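Cytoplasmic protein (Cryptococcus neoformans var. grubii serotype A, PDB 7LPO) is a sterylglucosidase of glycoside hydrolase family 5 that probably hydrolyses steryl beta-glucosides, releasing the sterol from its glucose. Local coordinates at residues Lys75-Asp80 with Leu86-Leu91; Pro223-Asp228 with Thr365-His370; Asp403-His408 with His425-Pro430; Leu407-Tyr412 with Glu440-Gly445; Leu654-Ser659 with Pro712-Ala717. One frame throughout, in Å; residues are numbered along the deposited sequence.

Contact 1. Residues Lys75-Asp80 with Leu86-Leu91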
# COMPACT_ATOMS: atom_id res chain seq x y z
N LYS A 75 4.04 -2.52 -18.02
CA LYS A 75 4.24 -2.65 -16.59
C LYS A 75 2.87 -2.76 -15.93
O LYS A 75 2.01 -1.91 -16.19
CB LYS A 75 5.00 -1.46 -16.01
CG LYS A 75 6.43 -1.33 -16.51
CD LYS A 75 6.90 0.10 -16.38
CE LYS A 75 8.23 0.17 -15.66
NZ LYS A 75 8.34 1.43 -14.87
N PRO A 76 2.65 -3.73 -15.04
CA PRO A 76 3.68 -4.53 -14.37
C PRO A 76 4.23 -5.71 -15.15
O PRO A 76 5.34 -6.16 -14.87
CB PRO A 76 2.97 -5.03 -13.10
CG PRO A 76 1.52 -5.18 -13.55
CD PRO A 76 1.29 -4.05 -14.56
N LEU A 77 3.47 -6.23 -16.11
CA LEU A 77 3.84 -7.44 -16.82
C LEU A 77 3.96 -7.17 -18.32
O LEU A 77 3.08 -6.54 -18.92
CB LEU A 77 2.81 -8.53 -16.57
CG LEU A 77 2.75 -9.11 -15.16
CD1 LEU A 77 1.60 -10.10 -15.10
CD2 LEU A 77 4.06 -9.76 -14.74
N ASN A 78 5.06 -7.64 -18.91
CA ASN A 78 5.26 -7.53 -20.34
C ASN A 78 4.47 -8.62 -21.05
O ASN A 78 4.65 -9.81 -20.78
CB ASN A 78 6.74 -7.62 -20.68
CG ASN A 78 7.03 -7.25 -22.12
OD1 ASN A 78 6.43 -7.79 -23.04
ND2 ASN A 78 7.93 -6.31 -22.31
N LEU A 79 3.57 -8.22 -21.94
CA LEU A 79 2.70 -9.15 -22.64
C LEU A 79 3.20 -9.48 -24.04
O LEU A 79 2.55 -10.24 -24.76
CB LEU A 79 1.27 -8.60 -22.71
CG LEU A 79 0.62 -8.31 -21.34
CD1 LEU A 79 -0.73 -7.61 -21.51
CD2 LEU A 79 0.43 -9.57 -20.52
N ASP A 80 4.35 -8.94 -24.44
CA ASP A 80 4.90 -9.18 -25.77
C ASP A 80 5.98 -10.25 -25.80
O ASP A 80 6.23 -10.82 -26.87
CB ASP A 80 5.48 -7.89 -26.36
CG ASP A 80 4.43 -6.80 -26.54
OD1 ASP A 80 3.25 -7.13 -26.76
OD2 ASP A 80 4.80 -5.60 -26.44
N LEU A 86 5.20 -16.52 -16.87
CA LEU A 86 6.15 -17.11 -15.94
C LEU A 86 6.04 -16.47 -14.56
O LEU A 86 6.12 -17.17 -13.54
CB LEU A 86 7.56 -16.98 -16.49
CG LEU A 86 8.63 -17.82 -15.80
CD1 LEU A 86 8.22 -19.28 -15.65
CD2 LEU A 86 9.96 -17.72 -16.56
N HIS A 87 5.84 -15.15 -14.51
CA HIS A 87 5.69 -14.48 -13.23
C HIS A 87 4.42 -14.93 -12.52
O HIS A 87 4.44 -15.23 -11.32
CB HIS A 87 5.68 -12.97 -13.43
CG HIS A 87 7.01 -12.41 -13.82
ND1 HIS A 87 8.13 -12.51 -13.01
CD2 HIS A 87 7.41 -11.74 -14.92
CE1 HIS A 87 9.15 -11.92 -13.61
NE2 HIS A 87 8.74 -11.44 -14.76
N LEU A 88 3.30 -14.98 -13.24
CA LEU A 88 2.06 -15.41 -12.62
C LEU A 88 2.15 -16.87 -12.19
O LEU A 88 1.63 -17.25 -11.14
CB LEU A 88 0.88 -15.19 -13.57
CG LEU A 88 0.59 -13.73 -13.92
CD1 LEU A 88 -0.41 -13.60 -15.07
CD2 LEU A 88 0.06 -12.96 -12.71
N ALA A 89 2.80 -17.71 -13.00
CA ALA A 89 3.00 -19.10 -12.61
C ALA A 89 3.75 -19.18 -11.29
O ALA A 89 3.38 -19.96 -10.40
CB ALA A 89 3.76 -19.85 -13.70
N ARG A 90 4.81 -18.39 -11.15
CA ARG A 90 5.58 -18.39 -9.92
C ARG A 90 4.70 -18.00 -8.74
O ARG A 90 4.69 -18.68 -7.71
CB ARG A 90 6.77 -17.44 -10.06
CG ARG A 90 7.75 -17.46 -8.89
CD ARG A 90 8.98 -16.58 -9.19
NE ARG A 90 9.78 -17.11 -10.30
CZ ARG A 90 9.93 -16.52 -11.48
NH1 ARG A 90 9.34 -15.36 -11.75
NH2 ARG A 90 10.69 -17.09 -12.40
N LEU A 91 3.94 -16.91 -8.88
CA LEU A 91 3.10 -16.47 -7.78
C LEU A 91 2.06 -17.53 -7.43
O LEU A 91 1.81 -17.79 -6.24
CB LEU A 91 2.42 -15.15 -8.16
CG LEU A 91 3.35 -13.98 -8.43
CD1 LEU A 91 2.59 -12.76 -8.94
CD2 LEU A 91 4.14 -13.62 -7.17
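L77 pushes the fork of its side chain against helix 83-93, with one methyl for each of two consecutive helical residues. CD2 runs past H87 in the opposite direction to that side chain, 3.8 Å from H87 CB, and meets the imidazole obliquely. CD1 crosses L88 at a slant and lies 3.9 Å from L88 CG, almost equally near both of its methyls. With CG of L77 opposite its carbonyl carbon (chi1 -69°), the fork is carried across to the helix. The loop before helix 83-93 folds back on that helix in this way, and an Asx turn shapes it: N78 OD1 accepts from D80 N at 2.8 Å. L77 O is bound by Y123 OH of helix 118-133, and H87 ND1 pairs with Y573 OH. No hydrogen bond joins 75-80 to 86-91, so the contact rests on dispersion and the burial of leucine methyls, while H87 ND1 and the carbonyl O of L77 find their partners in other parts of the chain.

Contact 2. Residues Pro223-Asp228 with Thr365-His370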
# COMPACT_ATOMS: atom_id res chain seq x y z
N PRO A 223 -10.71 28.95 0.29
CA PRO A 223 -11.95 29.28 -0.46
C PRO A 223 -11.72 30.14 -1.70
O PRO A 223 -12.56 30.13 -2.62
CB PRO A 223 -12.81 30.01 0.58
CG PRO A 223 -11.82 30.45 1.66
CD PRO A 223 -10.77 29.39 1.69
N LYS A 224 -10.65 30.91 -1.74
CA LYS A 224 -10.38 31.75 -2.89
C LYS A 224 -9.85 30.98 -4.09
O LYS A 224 -9.73 31.57 -5.18
CB LYS A 224 -9.37 32.84 -2.52
CG LYS A 224 -9.85 33.79 -1.47
CD LYS A 224 -8.73 34.70 -1.01
CE LYS A 224 -9.09 35.34 0.33
NZ LYS A 224 -8.33 36.58 0.57
N CYS A 225 -9.50 29.70 -3.94
CA CYS A 225 -8.81 28.95 -4.99
C CYS A 225 -9.85 28.35 -5.93
O CYS A 225 -10.23 27.17 -5.84
CB CYS A 225 -7.90 27.90 -4.38
SG CYS A 225 -6.50 28.64 -3.49
N ILE A 226 -10.30 29.19 -6.86
CA ILE A 226 -11.33 28.84 -7.83
C ILE A 226 -10.68 28.51 -9.17
O ILE A 226 -9.79 29.24 -9.64
CB ILE A 226 -12.34 30.00 -7.99
CG1 ILE A 226 -13.13 30.21 -6.70
CG2 ILE A 226 -13.27 29.73 -9.18
CD1 ILE A 226 -13.79 28.97 -6.16
N ILE A 227 -11.13 27.44 -9.80
CA ILE A 227 -10.55 26.97 -11.06
C ILE A 227 -11.66 26.28 -11.85
O ILE A 227 -12.34 25.38 -11.34
CB ILE A 227 -9.35 26.04 -10.77
CG1 ILE A 227 -8.82 25.40 -12.04
CG2 ILE A 227 -9.74 24.97 -9.75
CD1 ILE A 227 -7.46 24.77 -11.85
N ASP A 228 -11.88 26.72 -13.08
CA ASP A 228 -13.03 26.27 -13.88
C ASP A 228 -14.33 26.46 -13.11
O ASP A 228 -15.25 25.63 -13.17
CB ASP A 228 -12.86 24.81 -14.32
CG ASP A 228 -12.03 24.67 -15.58
OD1 ASP A 228 -11.66 25.71 -16.15
OD2 ASP A 228 -11.74 23.52 -15.98
N THR A 365 2.74 34.15 -5.21
CA THR A 365 2.91 34.48 -3.81
C THR A 365 2.24 33.37 -3.01
O THR A 365 1.49 32.56 -3.56
CB THR A 365 2.35 35.87 -3.50
OG1 THR A 365 2.66 36.23 -2.15
CG2 THR A 365 0.85 35.91 -3.70
N CYS A 366 2.53 33.31 -1.71
CA CYS A 366 2.04 32.22 -0.88
C CYS A 366 0.52 32.26 -0.78
O CYS A 366 -0.06 33.28 -0.40
CB CYS A 366 2.65 32.29 0.52
SG CYS A 366 2.10 30.97 1.62
N ILE A 367 -0.12 31.13 -1.11
CA ILE A 367 -1.57 31.06 -1.05
C ILE A 367 -2.08 31.07 0.38
O ILE A 367 -3.22 31.49 0.63
CB ILE A 367 -2.05 29.82 -1.83
CG1 ILE A 367 -3.55 29.92 -2.13
CG2 ILE A 367 -1.74 28.53 -1.08
CD1 ILE A 367 -3.93 31.13 -3.00
N TRP A 368 -1.25 30.66 1.35
CA TRP A 368 -1.69 30.66 2.75
C TRP A 368 -1.59 32.04 3.36
O TRP A 368 -2.48 32.45 4.11
CB TRP A 368 -0.87 29.64 3.53
CG TRP A 368 -1.01 28.29 2.92
CD1 TRP A 368 -0.01 27.50 2.42
CD2 TRP A 368 -2.23 27.57 2.69
NE1 TRP A 368 -0.54 26.34 1.90
CE2 TRP A 368 -1.90 26.36 2.07
CE3 TRP A 368 -3.58 27.84 2.97
CZ2 TRP A 368 -2.85 25.41 1.72
CZ3 TRP A 368 -4.52 26.91 2.62
CH2 TRP A 368 -4.16 25.71 2.01
N ALA A 369 -0.54 32.79 3.00
CA ALA A 369 -0.51 34.21 3.33
C ALA A 369 -1.71 34.92 2.71
O ALA A 369 -2.31 35.81 3.33
CB ALA A 369 0.79 34.84 2.83
N HIS A 370 -2.06 34.55 1.48
CA HIS A 370 -3.17 35.18 0.79
C HIS A 370 -4.50 34.92 1.48
O HIS A 370 -5.45 35.67 1.27
CB HIS A 370 -3.23 34.69 -0.65
CG HIS A 370 -4.18 35.46 -1.51
ND1 HIS A 370 -4.12 36.83 -1.64
CD2 HIS A 370 -5.23 35.05 -2.26
CE1 HIS A 370 -5.08 37.23 -2.45
NE2 HIS A 370 -5.77 36.17 -2.84
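This is a small mixed contact, part polar and part apolar, on the periphery of the fold, where the turn leading into the short strand 226-227 meets the weakly bonded helix 367-370. K224, extended beyond CG, sends NZ to the backbone O of H370 at 3.1 Å; the donor is tilted 16° from the carbonyl plane. On the way its CD passes 3.7 Å from H370 CD2, and NZ itself sits over one face of the imidazole, toward the rim. H370 NE2 bonds to the backbone O of E360, which fixes how the ring is turned. Next to this pair, C225 SG nestles against the CG1-CD1 branch of I367, 3.5 Å from I367 CG1, a branch that reaches it by lying opposite the backbone N (chi1 -164°). At the start of 367-370, C366 SG caps the helix by accepting from A369 N at 3.5 Å. F214 of helix 206-221 packs on both C225 and I367, and I232, opening helix 232-254, closes on C225 as well.

Contact 3. Residues Asp403-His408 with His425-Pro430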
# COMPACT_ATOMS: atom_id res chain seq x y z
N ASP A 403 -14.27 14.23 8.82
CA ASP A 403 -14.85 15.41 8.18
C ASP A 403 -14.46 15.57 6.72
O ASP A 403 -15.21 16.20 5.96
CB ASP A 403 -14.43 16.67 8.93
CG ASP A 403 -14.86 16.66 10.38
OD1 ASP A 403 -15.85 15.96 10.69
OD2 ASP A 403 -14.19 17.34 11.20
N PHE A 404 -13.31 15.03 6.30
CA PHE A 404 -12.82 15.30 4.95
C PHE A 404 -12.51 14.02 4.19
O PHE A 404 -12.91 13.88 3.03
CB PHE A 404 -11.59 16.20 5.03
CG PHE A 404 -11.86 17.55 5.61
CD1 PHE A 404 -12.72 18.43 4.97
CD2 PHE A 404 -11.28 17.95 6.80
CE1 PHE A 404 -12.98 19.68 5.50
CE2 PHE A 404 -11.55 19.21 7.34
CZ PHE A 404 -12.40 20.07 6.67
N TRP A 405 -11.80 13.08 4.81
CA TRP A 405 -11.53 11.83 4.11
C TRP A 405 -12.83 11.07 3.83
O TRP A 405 -13.05 10.59 2.71
CB TRP A 405 -10.57 10.95 4.91
CG TRP A 405 -10.34 9.67 4.18
CD1 TRP A 405 -9.45 9.45 3.16
CD2 TRP A 405 -11.04 8.44 4.37
NE1 TRP A 405 -9.55 8.16 2.72
CE2 TRP A 405 -10.52 7.52 3.43
CE3 TRP A 405 -12.05 8.03 5.23
CZ2 TRP A 405 -10.97 6.21 3.35
CZ3 TRP A 405 -12.50 6.73 5.15
CH2 TRP A 405 -11.96 5.83 4.22
N ALA A 406 -13.70 10.95 4.83
CA ALA A 406 -14.91 10.16 4.65
C ALA A 406 -15.79 10.75 3.56
O ALA A 406 -16.41 10.01 2.78
CB ALA A 406 -15.67 10.06 5.97
N LEU A 407 -15.86 12.08 3.48
CA LEU A 407 -16.66 12.72 2.45
C LEU A 407 -16.13 12.39 1.06
O LEU A 407 -16.90 12.10 0.15
CB LEU A 407 -16.68 14.23 2.68
CG LEU A 407 -17.57 15.07 1.77
CD1 LEU A 407 -18.99 14.55 1.70
CD2 LEU A 407 -17.55 16.52 2.29
N HIS A 408 -14.81 12.43 0.88
CA HIS A 408 -14.23 11.99 -0.39
C HIS A 408 -14.59 10.53 -0.66
O HIS A 408 -14.86 10.15 -1.81
CB HIS A 408 -12.71 12.16 -0.38
CG HIS A 408 -12.01 11.33 -1.41
ND1 HIS A 408 -12.03 11.63 -2.75
CD2 HIS A 408 -11.32 10.17 -1.29
CE1 HIS A 408 -11.37 10.70 -3.42
NE2 HIS A 408 -10.91 9.81 -2.55
N HIS A 425 -16.06 -2.83 -1.38
CA HIS A 425 -15.34 -1.63 -0.99
C HIS A 425 -14.22 -2.02 -0.03
O HIS A 425 -14.48 -2.43 1.11
CB HIS A 425 -16.28 -0.63 -0.34
CG HIS A 425 -17.21 0.03 -1.30
ND1 HIS A 425 -16.85 0.33 -2.59
CD2 HIS A 425 -18.50 0.43 -1.16
CE1 HIS A 425 -17.87 0.90 -3.21
NE2 HIS A 425 -18.88 0.98 -2.36
N PHE A 426 -12.98 -1.92 -0.50
CA PHE A 426 -11.81 -2.11 0.34
C PHE A 426 -11.47 -0.76 0.95
O PHE A 426 -11.00 0.15 0.25
CB PHE A 426 -10.65 -2.70 -0.46
CG PHE A 426 -10.86 -4.15 -0.83
CD1 PHE A 426 -10.46 -5.15 0.02
CD2 PHE A 426 -11.47 -4.49 -2.03
CE1 PHE A 426 -10.65 -6.47 -0.32
CE2 PHE A 426 -11.65 -5.82 -2.39
CZ PHE A 426 -11.24 -6.81 -1.53
N ILE A 427 -11.75 -0.62 2.24
CA ILE A 427 -11.72 0.66 2.92
C ILE A 427 -10.35 0.84 3.55
O ILE A 427 -10.00 0.15 4.52
CB ILE A 427 -12.84 0.76 3.97
CG1 ILE A 427 -14.20 0.76 3.26
CG2 ILE A 427 -12.67 2.01 4.80
CD1 ILE A 427 -15.25 -0.01 3.99
N GLN A 428 -9.56 1.76 3.00
CA GLN A 428 -8.21 2.03 3.47
C GLN A 428 -8.23 3.40 4.12
O GLN A 428 -8.07 4.42 3.45
CB GLN A 428 -7.20 1.99 2.33
CG GLN A 428 -5.75 1.89 2.81
CD GLN A 428 -4.76 2.33 1.75
OE1 GLN A 428 -3.77 3.00 2.05
NE2 GLN A 428 -5.02 1.96 0.51
N ALA A 429 -8.45 3.42 5.44
CA ALA A 429 -8.36 4.65 6.19
C ALA A 429 -6.95 5.22 6.08
O ALA A 429 -6.00 4.50 5.74
CB ALA A 429 -8.70 4.41 7.66
N PRO A 430 -6.78 6.52 6.34
CA PRO A 430 -5.43 7.10 6.34
C PRO A 430 -4.49 6.37 7.29
O PRO A 430 -4.88 5.85 8.33
CB PRO A 430 -5.67 8.55 6.78
CG PRO A 430 -7.10 8.83 6.35
CD PRO A 430 -7.84 7.53 6.52
O HOH W 1 -8.23 5.92 1.12
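I427, the last residue of strand 424-427, meets W405 first: its CG2 comes to the edge of the indole, 3.9 Å from W405 CH2, the two side chains crossing at about a right angle. At Q428 the main chain takes over. Its carbonyl O lies 3.4 Å from W405 CZ2, and a water bridges the pair, accepting from W405 NE1 at 3.1 Å and donating to Q428 O at 2.8 Å, so the indole N-H is satisfied within its own plane. The Q428 amide turns elsewhere, its OE1 accepting from E271 N. Strand 424-427 runs parallel to 263-267 and 447-449, as expected for the TIM barrel of family 5, with helix 400-419 packed against it through W405. A429 then lays its CA over one face of the indole. P430 follows on that face, with CD 3.9 Å from the centroid of the five-membered ring and 7° off its normal, a CH-pi contact. P430 also rests on F400 and V401, one turn earlier in the helix that carries W405.

Contact 4. Residues Leu407-Tyr412 with Glu440-Gly445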
# COMPACT_ATOMS: atom_id res chain seq x y z
N LEU A 407 -15.86 12.08 3.48
CA LEU A 407 -16.66 12.72 2.45
C LEU A 407 -16.13 12.39 1.06
O LEU A 407 -16.90 12.10 0.15
CB LEU A 407 -16.68 14.23 2.68
CG LEU A 407 -17.57 15.07 1.77
CD1 LEU A 407 -18.99 14.55 1.70
CD2 LEU A 407 -17.55 16.52 2.29
N HIS A 408 -14.81 12.43 0.88
CA HIS A 408 -14.23 11.99 -0.39
C HIS A 408 -14.59 10.53 -0.66
O HIS A 408 -14.86 10.15 -1.81
CB HIS A 408 -12.71 12.16 -0.38
CG HIS A 408 -12.01 11.33 -1.41
ND1 HIS A 408 -12.03 11.63 -2.75
CD2 HIS A 408 -11.32 10.17 -1.29
CE1 HIS A 408 -11.37 10.70 -3.42
NE2 HIS A 408 -10.91 9.81 -2.55
N TRP A 409 -14.60 9.70 0.38
CA TRP A 409 -14.84 8.28 0.19
C TRP A 409 -16.26 8.00 -0.26
O TRP A 409 -16.49 7.06 -1.04
CB TRP A 409 -14.54 7.50 1.46
CG TRP A 409 -14.82 6.03 1.28
CD1 TRP A 409 -13.97 5.08 0.79
CD2 TRP A 409 -16.06 5.36 1.54
NE1 TRP A 409 -14.59 3.87 0.75
CE2 TRP A 409 -15.88 4.01 1.20
CE3 TRP A 409 -17.30 5.78 2.03
CZ2 TRP A 409 -16.89 3.07 1.33
CZ3 TRP A 409 -18.31 4.84 2.15
CH2 TRP A 409 -18.10 3.50 1.81
N LEU A 410 -17.23 8.78 0.20
CA LEU A 410 -18.60 8.61 -0.27
C LEU A 410 -18.68 8.83 -1.77
O LEU A 410 -19.25 8.00 -2.50
CB LEU A 410 -19.55 9.55 0.46
CG LEU A 410 -19.60 9.40 1.98
CD1 LEU A 410 -20.40 10.59 2.57
CD2 LEU A 410 -20.21 8.09 2.43
N ALA A 411 -18.11 9.95 -2.25
CA ALA A 411 -18.10 10.25 -3.68
C ALA A 411 -17.36 9.18 -4.47
O ALA A 411 -17.84 8.73 -5.52
CB ALA A 411 -17.46 11.62 -3.92
N TYR A 412 -16.18 8.78 -4.00
CA TYR A 412 -15.41 7.76 -4.70
C TYR A 412 -16.18 6.45 -4.77
O TYR A 412 -16.35 5.87 -5.84
CB TYR A 412 -14.06 7.56 -4.01
CG TYR A 412 -13.25 6.41 -4.56
CD1 TYR A 412 -12.49 6.56 -5.71
CD2 TYR A 412 -13.24 5.15 -3.94
CE1 TYR A 412 -11.75 5.53 -6.23
CE2 TYR A 412 -12.50 4.10 -4.47
CZ TYR A 412 -11.76 4.30 -5.62
OH TYR A 412 -11.00 3.29 -6.16
N GLU A 440 -24.18 2.31 6.33
CA GLU A 440 -24.58 1.10 5.62
C GLU A 440 -25.24 1.44 4.29
O GLU A 440 -25.24 0.60 3.38
CB GLU A 440 -25.53 0.26 6.47
CG GLU A 440 -24.88 -0.83 7.31
CD GLU A 440 -23.90 -1.70 6.52
OE1 GLU A 440 -22.76 -1.88 7.00
OE2 GLU A 440 -24.27 -2.19 5.42
N SER A 441 -25.81 2.64 4.15
CA SER A 441 -26.41 3.03 2.88
C SER A 441 -25.37 3.07 1.76
O SER A 441 -25.74 3.05 0.58
CB SER A 441 -27.09 4.40 2.99
OG SER A 441 -26.29 5.34 3.69
N PHE A 442 -24.08 3.12 2.10
CA PHE A 442 -23.00 3.04 1.12
C PHE A 442 -22.23 1.73 1.19
O PHE A 442 -21.79 1.23 0.15
CB PHE A 442 -22.02 4.20 1.31
CG PHE A 442 -22.55 5.53 0.88
CD1 PHE A 442 -23.58 6.14 1.58
CD2 PHE A 442 -22.03 6.18 -0.23
CE1 PHE A 442 -24.07 7.37 1.17
CE2 PHE A 442 -22.52 7.40 -0.64
CZ PHE A 442 -23.54 8.00 0.06
N LEU A 443 -22.06 1.17 2.38
CA LEU A 443 -21.39 -0.13 2.49
C LEU A 443 -22.25 -1.24 1.90
O LEU A 443 -21.76 -2.05 1.10
CB LEU A 443 -21.07 -0.42 3.95
CG LEU A 443 -20.04 0.49 4.63
CD1 LEU A 443 -19.88 0.08 6.08
CD2 LEU A 443 -18.73 0.43 3.90
N LYS A 444 -23.52 -1.30 2.31
CA LYS A 444 -24.50 -2.23 1.76
C LYS A 444 -24.04 -3.68 1.89
O LYS A 444 -24.22 -4.49 0.98
CB LYS A 444 -24.81 -1.89 0.30
CG LYS A 444 -25.57 -0.58 0.09
CD LYS A 444 -26.05 -0.44 -1.37
CE LYS A 444 -26.83 0.85 -1.58
NZ LYS A 444 -27.12 1.12 -3.02
N GLY A 445 -23.42 -4.00 3.02
CA GLY A 445 -23.04 -5.37 3.31
C GLY A 445 -22.00 -5.96 2.39
O GLY A 445 -21.93 -7.18 2.24
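L410 sets its CD2 methyl squarely over the ring of F442: the carbon is 3.7 Å from the F442 ring centroid and 9° off the normal, a CH-pi contact over the middle of the face. The two side chains cross at about a right angle, and L410 CB adds a second touch 3.8 Å from F442 CE2, so the ring rests on the root of the leucine as well as on its methyl. W409, one residue earlier, works from its six-membered ring. Its CZ3 is 3.9 Å from F442 CB, where the side chains slide past each other in opposite directions, and its CH2 meets L443 CD2 at 3.8 Å. With CG opposite the backbone N (chi1 178°), the indole is swung far enough from its own helix to reach both residues. E440, at the start of the short helix, accepts from G445 N beyond its end at 3.1 Å, through the syn lone pair of OE2, folding the turn back on its start. Helix 440-443 lies against helix 400-419, whose R417 bonds to L443 O, while I427 of strand 424-427 packs on both W409 and L443.

Contact 5. Residues Leu654-Ser659 with Pro712-Ala717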
# COMPACT_ATOMS: atom_id res chain seq x y z
N LEU A 654 11.44 -22.68 -10.75
CA LEU A 654 10.37 -21.69 -10.78
C LEU A 654 10.16 -21.06 -9.41
O LEU A 654 10.03 -19.83 -9.29
CB LEU A 654 9.08 -22.32 -11.28
CG LEU A 654 7.85 -21.42 -11.28
CD1 LEU A 654 7.97 -20.34 -12.35
CD2 LEU A 654 6.59 -22.25 -11.50
N ILE A 655 10.10 -21.88 -8.37
CA ILE A 655 9.75 -21.37 -7.04
C ILE A 655 10.95 -20.97 -6.21
O ILE A 655 10.77 -20.42 -5.11
CB ILE A 655 8.91 -22.40 -6.26
CG1 ILE A 655 9.63 -23.76 -6.20
CG2 ILE A 655 7.53 -22.57 -6.91
CD1 ILE A 655 8.87 -24.81 -5.43
N LEU A 656 12.16 -21.20 -6.68
CA LEU A 656 13.35 -20.87 -5.90
C LEU A 656 14.25 -19.86 -6.57
O LEU A 656 14.77 -18.96 -5.90
CB LEU A 656 14.17 -22.14 -5.62
CG LEU A 656 13.52 -23.26 -4.82
CD1 LEU A 656 14.50 -24.43 -4.71
CD2 LEU A 656 13.09 -22.76 -3.46
N ASP A 657 14.49 -19.99 -7.87
CA ASP A 657 15.53 -19.20 -8.52
C ASP A 657 15.09 -17.75 -8.69
O ASP A 657 14.05 -17.48 -9.30
CB ASP A 657 15.88 -19.82 -9.87
CG ASP A 657 17.16 -19.28 -10.45
OD1 ASP A 657 18.14 -19.15 -9.69
OD2 ASP A 657 17.19 -19.00 -11.66
N GLY A 658 15.90 -16.82 -8.17
CA GLY A 658 15.54 -15.42 -8.13
C GLY A 658 14.83 -14.98 -6.86
O GLY A 658 14.74 -13.77 -6.62
N SER A 659 14.32 -15.92 -6.06
CA SER A 659 13.61 -15.59 -4.83
C SER A 659 14.58 -15.23 -3.71
O SER A 659 15.72 -15.71 -3.68
CB SER A 659 12.72 -16.76 -4.40
OG SER A 659 13.51 -17.78 -3.79
N PRO A 712 3.29 -25.91 0.75
CA PRO A 712 4.29 -25.56 -0.28
C PRO A 712 5.39 -26.60 -0.41
O PRO A 712 5.96 -27.08 0.57
CB PRO A 712 4.84 -24.21 0.21
CG PRO A 712 4.63 -24.24 1.71
CD PRO A 712 3.38 -25.06 1.95
N PHE A 713 5.70 -26.93 -1.67
CA PHE A 713 6.91 -27.69 -1.97
C PHE A 713 8.13 -27.07 -1.33
O PHE A 713 9.09 -27.77 -0.98
CB PHE A 713 7.14 -27.76 -3.49
CG PHE A 713 6.17 -28.62 -4.24
CD1 PHE A 713 5.70 -29.80 -3.70
CD2 PHE A 713 5.74 -28.24 -5.49
CE1 PHE A 713 4.81 -30.60 -4.40
CE2 PHE A 713 4.85 -29.02 -6.19
CZ PHE A 713 4.39 -30.21 -5.65
N VAL A 714 8.15 -25.74 -1.22
CA VAL A 714 9.27 -25.01 -0.64
C VAL A 714 9.65 -25.58 0.72
O VAL A 714 10.84 -25.63 1.08
CB VAL A 714 8.94 -23.51 -0.55
CG1 VAL A 714 9.76 -22.84 0.51
CG2 VAL A 714 9.12 -22.84 -1.89
N HIS A 715 8.66 -26.01 1.51
CA HIS A 715 8.91 -26.54 2.84
C HIS A 715 8.70 -28.04 2.97
O HIS A 715 9.27 -28.65 3.88
CB HIS A 715 7.98 -25.87 3.87
CG HIS A 715 8.28 -24.43 4.10
ND1 HIS A 715 9.35 -23.99 4.85
CD2 HIS A 715 7.65 -23.31 3.65
CE1 HIS A 715 9.36 -22.67 4.86
NE2 HIS A 715 8.35 -22.24 4.14
N TYR A 716 7.89 -28.65 2.11
CA TYR A 716 7.40 -30.00 2.34
C TYR A 716 7.72 -30.97 1.20
O TYR A 716 7.31 -32.13 1.27
CB TYR A 716 5.88 -29.95 2.57
CG TYR A 716 5.47 -29.18 3.82
CD1 TYR A 716 5.79 -29.65 5.08
CD2 TYR A 716 4.76 -28.00 3.72
CE1 TYR A 716 5.42 -28.96 6.22
CE2 TYR A 716 4.38 -27.30 4.86
CZ TYR A 716 4.71 -27.78 6.11
OH TYR A 716 4.34 -27.10 7.24
N ALA A 717 8.44 -30.54 0.18
CA ALA A 717 8.78 -31.45 -0.90
C ALA A 717 9.73 -32.54 -0.41
O ALA A 717 10.50 -32.36 0.54
CB ALA A 717 9.43 -30.69 -2.06
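I655 and V714 bury the most surface here, and F713, beside V714 on helix 713-716, adds to it. I655 points across from the end of helix 652-656 with CD1 leading: it lies 3.9 Å from F713 CB and 4.1 Å from V714 CG2. The approach differs for the two partners, since I655 crosses F713 at about a right angle but slides past V714 in the opposite direction. Its CG1 sits between the backbone N and the carbonyl carbon (chi1 54°), and an extended chi2 carries CD1 out to the two residues. L656 joins more loosely, CD2 being 4.3 Å from V714 CG2. V662 of helix 662-665 packs on both L656 and V714. No hydrogen bond runs between the segments, and each is shaped by its own polar bonds. L656 O takes S659 OG at 2.7 Å and S659 N at 3.1 Å, both from the same face of its plane, within a type II beta turn through G658. P712 is the N-cap residue of helix 713-716. The arrangement is apolar helix-to-helix packing of 652-656 on 713-716, which lies within the sequence range of the family 5 C-terminal domain, a region rich in antiparallel strands.

How the contacts relate
Along the chain the contacts come in series, except that contacts 3 and 4 start from the same helix. These two, with centres 9 Å apart, share L407 and H408 of helix 400-419 and touch through I427 and L443, so strand 424-427 and helix 440-443 pack together on it. Contact 1 lies about 32 Å from contact 3, centre to centre, on the opposite side of the chain's centre. Contacts 1 and 5 meet, their centres 18 Å apart: R90 NE reaches L654 O at 2.9 Å, probably a hydrogen bond, tying helix 83-93 to helix 652-656. Contact 2 is peripheral, 56 Å from contact 5, centre to centre. This is consistent with contacts 1 and 5 lying where the barrel meets the C-terminal region.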